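Local coordinates for acyl-CoA synthetase (AMP-forming)/AMP-acid ligase II-like protein (PDB 4GS5), which probably activates carboxylic acids, perhaps medium-chain fatty acids, with ATP for transfer to coenzyme A, at residues W6-G9 with T15-R18; Y28-K33 with A91-L96; Q135-L138 with A142-G145. All coordinates share one frame; numbering follows the deposited sequence. Where two conformers were deposited one is given.

Contact 1: residues W6-G9 with T15-R18; sequences WTTG and TQKR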
loop_
_atom_site.group_PDB
_atom_site.type_symbol
_atom_site.label_atom_id
_atom_site.label_comp_id
_atom_site.label_asym_id
_atom_site.label_seq_id
_atom_site.Cartn_x
_atom_site.Cartn_y
_atom_site.Cartn_z
ATOM N N TRP A 6 -29.321 -0.462 3.354
ATOM C CA TRP A 6 -30.045 0.719 2.896
ATOM C C TRP A 6 -29.708 0.988 1.428
ATOM O O TRP A 6 -28.536 1.123 1.064
ATOM C CB TRP A 6 -29.696 1.923 3.776
ATOM C CG TRP A 6 -30.401 3.197 3.410
ATOM C CD1 TRP A 6 -31.752 3.423 3.410
ATOM C CD2 TRP A 6 -29.787 4.433 3.012
ATOM N NE1 TRP A 6 -32.014 4.717 3.019
ATOM C CE2 TRP A 6 -30.831 5.357 2.776
ATOM C CE3 TRP A 6 -28.462 4.843 2.825
ATOM C CZ2 TRP A 6 -30.580 6.669 2.362
ATOM C CZ3 TRP A 6 -28.220 6.145 2.413
ATOM C CH2 TRP A 6 -29.271 7.041 2.185
ATOM N N THR A 7 -30.729 1.042 0.580
ATOM C CA THR A 7 -30.512 1.235 -0.853
ATOM C C THR A 7 -30.703 2.695 -1.249
ATOM O O THR A 7 -31.702 3.316 -0.901
ATOM C CB THR A 7 -31.440 0.339 -1.698
ATOM O OG1 THR A 7 -31.195 -1.038 -1.381
ATOM C CG2 THR A 7 -31.190 0.561 -3.192
ATOM N N THR A 8 -29.742 3.242 -1.980
ATOM C CA THR A 8 -29.782 4.659 -2.315
ATOM C C THR A 8 -29.156 4.983 -3.669
ATOM O O THR A 8 -28.685 4.096 -4.395
ATOM C CB THR A 8 -29.137 5.534 -1.189
ATOM O OG1 THR A 8 -29.467 6.912 -1.399
ATOM C CG2 THR A 8 -27.614 5.373 -1.155
ATOM N N GLY A 9 -29.155 6.266 -4.002
ATOM C CA GLY A 9 -28.720 6.726 -5.305
ATOM C C GLY A 9 -28.902 8.226 -5.406
ATOM O O GLY A 9 -29.491 8.848 -4.508
ATOM N N THR A 15 -35.952 11.908 -2.603
ATOM C CA THR A 15 -37.292 11.657 -2.064
ATOM C C THR A 15 -37.199 10.866 -0.776
ATOM O O THR A 15 -38.091 10.902 0.076
ATOM C CB THR A 15 -38.117 10.803 -3.033
ATOM O OG1 THR A 15 -37.368 9.629 -3.380
ATOM C CG2 THR A 15 -38.445 11.586 -4.298
ATOM N N GLN A 16 -36.101 10.137 -0.661
ATOM C CA GLN A 16 -35.849 9.239 0.451
ATOM C C GLN A 16 -35.874 9.955 1.784
ATOM O O GLN A 16 -35.362 11.070 1.899
ATOM C CB GLN A 16 -34.469 8.621 0.267
ATOM C CG GLN A 16 -34.339 7.220 0.777
ATOM C CD GLN A 16 -33.155 6.515 0.143
ATOM O OE1 GLN A 16 -32.263 7.158 -0.430
ATOM N NE2 GLN A 16 -33.150 5.191 0.225
ATOM N N LYS A 17 -36.442 9.295 2.791
ATOM C CA LYS A 17 -36.408 9.807 4.160
ATOM C C LYS A 17 -35.042 9.522 4.786
ATOM O O LYS A 17 -34.310 8.644 4.326
ATOM C CB LYS A 17 -37.516 9.171 5.005
ATOM N N ARG A 18 -34.694 10.271 5.828
ATOM C CA ARG A 18 -33.442 10.033 6.527
ATOM C C ARG A 18 -33.552 8.767 7.372
ATOM O O ARG A 18 -34.449 8.643 8.203
ATOM C CB ARG A 18 -33.073 11.242 7.384
ATOM C CG ARG A 18 -31.690 11.198 8.024
ATOM C CD ARG A 18 -31.368 12.565 8.599
ATOM N NE ARG A 18 -30.089 12.640 9.301
ATOM C CZ ARG A 18 -29.874 12.165 10.527
ATOM N NH1 ARG A 18 -30.849 11.549 11.182
ATOM N NH2 ARG A 18 -28.681 12.292 11.094
#

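Contact 2: residues Y28-K33 with A91-L96; sequences YDFMEK and AGLMML. With EDO (1,2-ethanediol), chain U.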
loop_
_atom_site.group_PDB
_atom_site.type_symbol
_atom_site.label_atom_id
_atom_site.label_comp_id
_atom_site.label_asym_id
_atom_site.label_seq_id
_atom_site.Cartn_x
_atom_site.Cartn_y
_atom_site.Cartn_z
ATOM N N TYR A 28 -26.525 9.242 4.466
ATOM C CA TYR A 28 -27.544 10.155 3.975
ATOM C C TYR A 28 -27.104 11.611 4.165
ATOM O O TYR A 28 -27.204 12.421 3.239
ATOM C CB TYR A 28 -28.871 9.873 4.666
ATOM C CG TYR A 28 -29.980 10.815 4.262
ATOM C CD1 TYR A 28 -30.768 10.566 3.136
ATOM C CD2 TYR A 28 -30.235 11.960 5.002
ATOM C CE1 TYR A 28 -31.786 11.435 2.772
ATOM C CE2 TYR A 28 -31.250 12.831 4.649
ATOM C CZ TYR A 28 -32.021 12.565 3.539
ATOM O OH TYR A 28 -33.022 13.446 3.204
ATOM N N ASP A 29 -26.587 11.928 5.350
ATOM C CA ASP A 29 -26.109 13.280 5.652
ATOM C C ASP A 29 -24.997 13.744 4.719
ATOM O O ASP A 29 -25.019 14.868 4.198
ATOM C CB ASP A 29 -25.644 13.384 7.111
ATOM C CG ASP A 29 -26.800 13.317 8.095
ATOM O OD1 ASP A 29 -27.962 13.368 7.638
ATOM O OD2 ASP A 29 -26.546 13.223 9.320
ATOM N N PHE A 30 -24.011 12.878 4.510
ATOM C CA PHE A 30 -22.963 13.207 3.576
ATOM C C PHE A 30 -23.545 13.454 2.192
ATOM O O PHE A 30 -23.230 14.456 1.550
ATOM C CB PHE A 30 -21.902 12.104 3.493
ATOM C CG PHE A 30 -20.895 12.348 2.420
ATOM C CD1 PHE A 30 -19.794 13.149 2.659
ATOM C CD2 PHE A 30 -21.063 11.805 1.159
ATOM C CE1 PHE A 30 -18.863 13.387 1.662
ATOM C CE2 PHE A 30 -20.156 12.047 0.160
ATOM C CZ PHE A 30 -19.049 12.836 0.410
HETATM N N MSE A 31 -24.395 12.543 1.727
HETATM C CA MSE A 31 -24.969 12.690 0.391
HETATM C C MSE A 31 -25.773 13.978 0.234
HETATM O O MSE A 31 -25.632 14.697 -0.766
HETATM C CB MSE A 31 -25.813 11.474 0.032
HETATM C CG MSE A 31 -24.972 10.228 -0.116
HETATM SE SE MSE A 31 -26.052 8.638 -0.266
HETATM C CE MSE A 31 -26.531 8.791 -2.152
ATOM N N GLU A 32 -26.611 14.270 1.227
ATOM C CA GLU A 32 -27.378 15.503 1.202
ATOM C C GLU A 32 -26.417 16.677 1.049
ATOM O O GLU A 32 -26.650 17.571 0.239
ATOM C CB GLU A 32 -28.218 15.633 2.468
ATOM C CG GLU A 32 -29.445 14.725 2.470
ATOM C CD GLU A 32 -30.604 15.281 1.639
ATOM O OE1 GLU A 32 -31.328 16.172 2.149
ATOM O OE2 GLU A 32 -30.792 14.827 0.483
ATOM N N LYS A 33 -25.318 16.660 1.800
ATOM C CA LYS A 33 -24.348 17.750 1.712
ATOM C C LYS A 33 -23.667 17.812 0.335
ATOM O O LYS A 33 -23.497 18.898 -0.234
ATOM C CB LYS A 33 -23.304 17.677 2.837
ATOM C CG LYS A 33 -22.407 18.910 2.880
ATOM C CD LYS A 33 -21.332 18.855 3.960
ATOM C CE LYS A 33 -20.452 20.106 3.870
ATOM N NZ LYS A 33 -19.273 20.091 4.782
ATOM N N ALA A 91 -12.801 5.908 3.303
ATOM C CA ALA A 91 -12.863 4.788 2.362
ATOM C C ALA A 91 -14.304 4.506 1.927
ATOM O O ALA A 91 -14.593 4.326 0.742
ATOM C CB ALA A 91 -12.238 3.549 2.974
ATOM N N GLY A 92 -15.206 4.472 2.901
ATOM C CA GLY A 92 -16.613 4.257 2.635
ATOM C C GLY A 92 -17.257 5.448 1.960
ATOM O O GLY A 92 -18.025 5.287 1.018
ATOM N N LEU A 93 -16.969 6.650 2.452
ATOM C CA LEU A 93 -17.524 7.852 1.836
ATOM C C LEU A 93 -17.159 7.962 0.343
ATOM O O LEU A 93 -17.959 8.439 -0.450
ATOM C CB LEU A 93 -17.113 9.103 2.615
ATOM C CG LEU A 93 -17.668 9.101 4.047
ATOM C CD1 LEU A 93 -17.288 10.372 4.784
ATOM C CD2 LEU A 93 -19.179 8.944 3.997
HETATM N N MSE A 94 -15.973 7.502 -0.053
HETATM C CA MSE A 94 -15.627 7.559 -1.478
HETATM C C MSE A 94 -16.566 6.708 -2.347
HETATM O O MSE A 94 -16.811 7.027 -3.512
HETATM C CB MSE A 94 -14.153 7.216 -1.740
HETATM C CG MSE A 94 -13.208 8.405 -1.544
HETATM SE SE MSE A 94 -13.436 9.869 -2.851
HETATM C CE MSE A 94 -14.110 8.860 -4.359
HETATM N N MSE A 95 -17.110 5.634 -1.789
HETATM C CA MSE A 95 -18.057 4.828 -2.558
HETATM C C MSE A 95 -19.323 5.635 -2.855
HETATM O O MSE A 95 -19.936 5.480 -3.930
HETATM C CB MSE A 95 -18.402 3.535 -1.814
HETATM C CG MSE A 95 -17.266 2.527 -1.775
HETATM SE SE MSE A 95 -16.821 1.903 -3.561
HETATM C CE MSE A 95 -18.475 0.982 -3.988
ATOM N N LEU A 96 -19.707 6.504 -1.911
ATOM C CA LEU A 96 -20.893 7.355 -2.088
ATOM C C LEU A 96 -20.667 8.417 -3.154
ATOM O O LEU A 96 -21.538 8.672 -3.985
ATOM C CB LEU A 96 -21.271 8.040 -0.773
ATOM C CG LEU A 96 -21.484 7.114 0.428
ATOM C CD1 LEU A 96 -21.910 7.932 1.635
ATOM C CD2 LEU A 96 -22.522 6.055 0.094
HETATM C C1 EDO U . -18.788 16.669 5.525
HETATM O O1 EDO U . -18.202 17.828 6.149
HETATM C C2 EDO U . -19.529 15.851 6.572
HETATM O O2 EDO U . -20.614 15.148 5.983
#

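Contact 3: residues Q135-L138 with A142-G145; sequences QSIL and ATSG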
loop_
_atom_site.group_PDB
_atom_site.type_symbol
_atom_site.label_atom_id
_atom_site.label_comp_id
_atom_site.label_asym_id
_atom_site.label_seq_id
_atom_site.Cartn_x
_atom_site.Cartn_y
_atom_site.Cartn_z
ATOM N N GLN A 135 -11.183 -12.529 1.817
ATOM C CA GLN A 135 -10.751 -13.820 2.339
ATOM C C GLN A 135 -11.871 -14.455 3.158
ATOM O O GLN A 135 -12.037 -15.672 3.152
ATOM C CB GLN A 135 -9.485 -13.671 3.186
ATOM C CG GLN A 135 -8.679 -14.973 3.347
ATOM C CD GLN A 135 -9.116 -15.807 4.535
ATOM O OE1 GLN A 135 -9.872 -15.348 5.389
ATOM N NE2 GLN A 135 -8.621 -17.043 4.605
ATOM N N SER A 136 -12.633 -13.617 3.872
ATOM C CA SER A 136 -13.728 -14.098 4.725
ATOM C C SER A 136 -14.833 -14.698 3.874
ATOM O O SER A 136 -15.367 -15.753 4.189
ATOM C CB SER A 136 -14.329 -12.962 5.562
ATOM O OG SER A 136 -13.532 -12.664 6.692
ATOM N N ILE A 137 -15.190 -13.994 2.809
ATOM C CA ILE A 137 -16.173 -14.495 1.862
ATOM C C ILE A 137 -15.743 -15.851 1.305
ATOM O O ILE A 137 -16.549 -16.768 1.205
ATOM C CB ILE A 137 -16.362 -13.521 0.695
ATOM C CG1 ILE A 137 -17.113 -12.273 1.162
ATOM C CG2 ILE A 137 -17.083 -14.214 -0.462
ATOM C CD1 ILE A 137 -17.125 -11.155 0.133
ATOM N N LEU A 138 -14.468 -15.969 0.955
ATOM C CA LEU A 138 -13.926 -17.203 0.384
ATOM C C LEU A 138 -13.835 -18.371 1.371
ATOM O O LEU A 138 -13.855 -19.533 0.961
ATOM C CB LEU A 138 -12.546 -16.936 -0.221
ATOM C CG LEU A 138 -12.572 -16.041 -1.456
ATOM C CD1 LEU A 138 -11.182 -15.482 -1.748
ATOM C CD2 LEU A 138 -13.122 -16.833 -2.644
ATOM N N ALA A 142 -20.824 -20.659 3.222
ATOM C CA ALA A 142 -22.173 -20.181 2.967
ATOM C C ALA A 142 -22.118 -19.039 1.960
ATOM O O ALA A 142 -23.121 -18.710 1.330
ATOM C CB ALA A 142 -22.816 -19.720 4.249
ATOM N N THR A 143 -20.935 -18.444 1.811
ATOM C CA THR A 143 -20.756 -17.303 0.920
ATOM C C THR A 143 -19.718 -17.564 -0.165
ATOM O O THR A 143 -19.697 -16.874 -1.181
ATOM C CB THR A 143 -20.368 -16.015 1.694
ATOM O OG1 THR A 143 -19.113 -16.201 2.371
ATOM C CG2 THR A 143 -21.450 -15.646 2.711
ATOM N N SER A 144 -18.857 -18.556 0.033
ATOM C CA SER A 144 -17.784 -18.784 -0.931
ATOM C C SER A 144 -18.326 -19.028 -2.338
ATOM O O SER A 144 -17.735 -18.581 -3.325
ATOM C CB SER A 144 -16.890 -19.949 -0.509
ATOM O OG SER A 144 -17.647 -21.135 -0.354
ATOM N N GLY A 145 -19.449 -19.729 -2.427
ATOM C CA GLY A 145 -20.012 -20.081 -3.721
ATOM C C GLY A 145 -20.573 -18.886 -4.472
ATOM O O GLY A 145 -20.867 -18.975 -5.667
#

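Contact 1: residues W6-G9 with T15-R18
Gln16 reaches out of the loop 15-18 and sets its carboxamide against the strand residues Trp6, Thr7 and Thr8, spending both ends of the amide on them. At one end, NE2 donates to the backbone carbonyl of Thr7, with Gln16 NE2 to Thr7 O a short 2.6 Å and an N-H...O angle of 155°. The acceptor lies close to the plane of the amide. At the other end, Thr8 OG1 donates to Gln16 OE1 over 3.0 Å, in the carbonyl plane and on a lone pair. Thr8 can do this because its hydroxyl stands anti to the backbone N (chi1 -167°). Together the two bonds fix the rotation of the amide. The indole of Trp6 meets the amide obliquely, their planes 30° apart, without bonding: CZ2 of Trp6 is 3.4 Å from CD of Gln16, and NE1 and NE2 approach each other as two donors. Thr8 CB covers part of one face of the indole. With an alanine in place of Gln16, the Thr7 carbonyl and the Thr8 hydroxyl would probably each lose a partner and the loop its polar link to the strand. Strand 5-8 is hydrogen-bonded on to the antiparallel strand 105-109 through Val108 and Leu106, while Trp6 rests on Tyr28 and Thr8 on Met31 of helix 22-36.

Contact 2: residues Y28-K33 with A91-L96
The contact is a helix-helix crossing in the amino-terminal part of an AMP-binding enzyme, where Phe30 and Met31 of helix 22-36 meet Leu93 and Leu96 of helix 90-102. The short segments run in broadly the same direction, crossing at -50° with their axes 10.5 Å apart at closest approach, so the gap is bridged entirely by side chains. Phe30 and Leu96 give the two largest shares of the contact. The CG of Phe30 is anti to the backbone N (chi1 173°), which sends the ring across toward the second helix. One delta methyl of Leu93 lies over a face of that ring, CD2 standing 4.1 Å from CG of Phe30. Leu96, one turn further along, brings in its CD1 obliquely, 4.0 Å from Phe30 CD2. The same methyl also meets the start of the next side chain, with Leu96 CD1 4.2 Å from CG of Met31, a selenomethionine in this crystal. One leucine methyl thus wedges between two consecutive residues of the opposing helix, and all four side chains are buried. No hydrogen bond crosses the interface. At the rim of the Phe30 ring, near its plane, lies O2 of an ethanediol molecule, probably from the crystallisation liquor. It is held at its other end by the extended side chain of Lys33, whose NZ donates to O1 of the ethanediol over 2.9 Å, and it also hydrogen-bonds Val42 N. The packing continues along helix 90-102, where Phe30 touches Val97 and Met100. Strand 40-46 lines the contact as well: Phe41 meets the ring of Phe30, and Leu43 touches both Phe30 and Leu93.

Contact 3: residues Q135-L138 with A142-G145
Thr143 and Ser144 fold back onto the last turns of helix 131-139, packing against the carbonyls of Ile137 and Leu138 near its carboxyl-terminal end. The contact belongs to the connection between the parallel strands 126-129 and 153-155: after the helix the chain reverses within a few residues and enters a short 3-10 segment at 144-145. Followed outward, Thr143 starts with CB 3.9 Å from Ile137 O. With chi1 at 62° the hydroxyl lies between the backbone N and the carbonyl carbon, the position from which OG1 can meet Ile137 O. There, OG1 of Thr143 comes to 2.9 Å from Ile137 O and 3.4 Å from Ile137 CA, and it lies within hydrogen-bonding range of Asn140 O as well. The same oxygen is bonded by ND2 of Asn114, which leaves the buried hydroxyl well supplied with polar partners. Ile137 and Thr143 cross at about a right angle, and the CG2 methyl of Ile137, anti to its own backbone N, packs 3.8 Å from Thr143 O. That isoleucine side chain also touches Asn114, Pro115 and Val147 of the surrounding loops, while Leu138 turns from the contact toward helix 162-169. The nearest CA atoms are those of Leu138 and Ser144, 4.4 Å apart. Ser144 N approaches Ile137 O too, but at an angle too poor for a hydrogen bond. Beside it, the CB of Ser144 lies 3.4 Å from Leu138 O, in the last turn of the helix.

Contacts 1 and 2 adjoin, their centres 12 Å apart, because helix 22-36 follows strand 5-8 and its loop directly in the chain. A salt bridge joins them, Arg18 NE lying 2.8 Å from Asp29 OD1, and the CE methyl of Met31 packs 3.6 Å from Thr8 OG1. Contact 3 stands apart: its centre is about 29 Å from that of contact 1 and 27 Å from that of contact 2, with nearest atoms about 17 and 13 Å away. Strand 40-46, against which contact 2 packs, leads into a Ser-, Thr- and Gly-rich sequence that in this family forms the phosphate-binding loop.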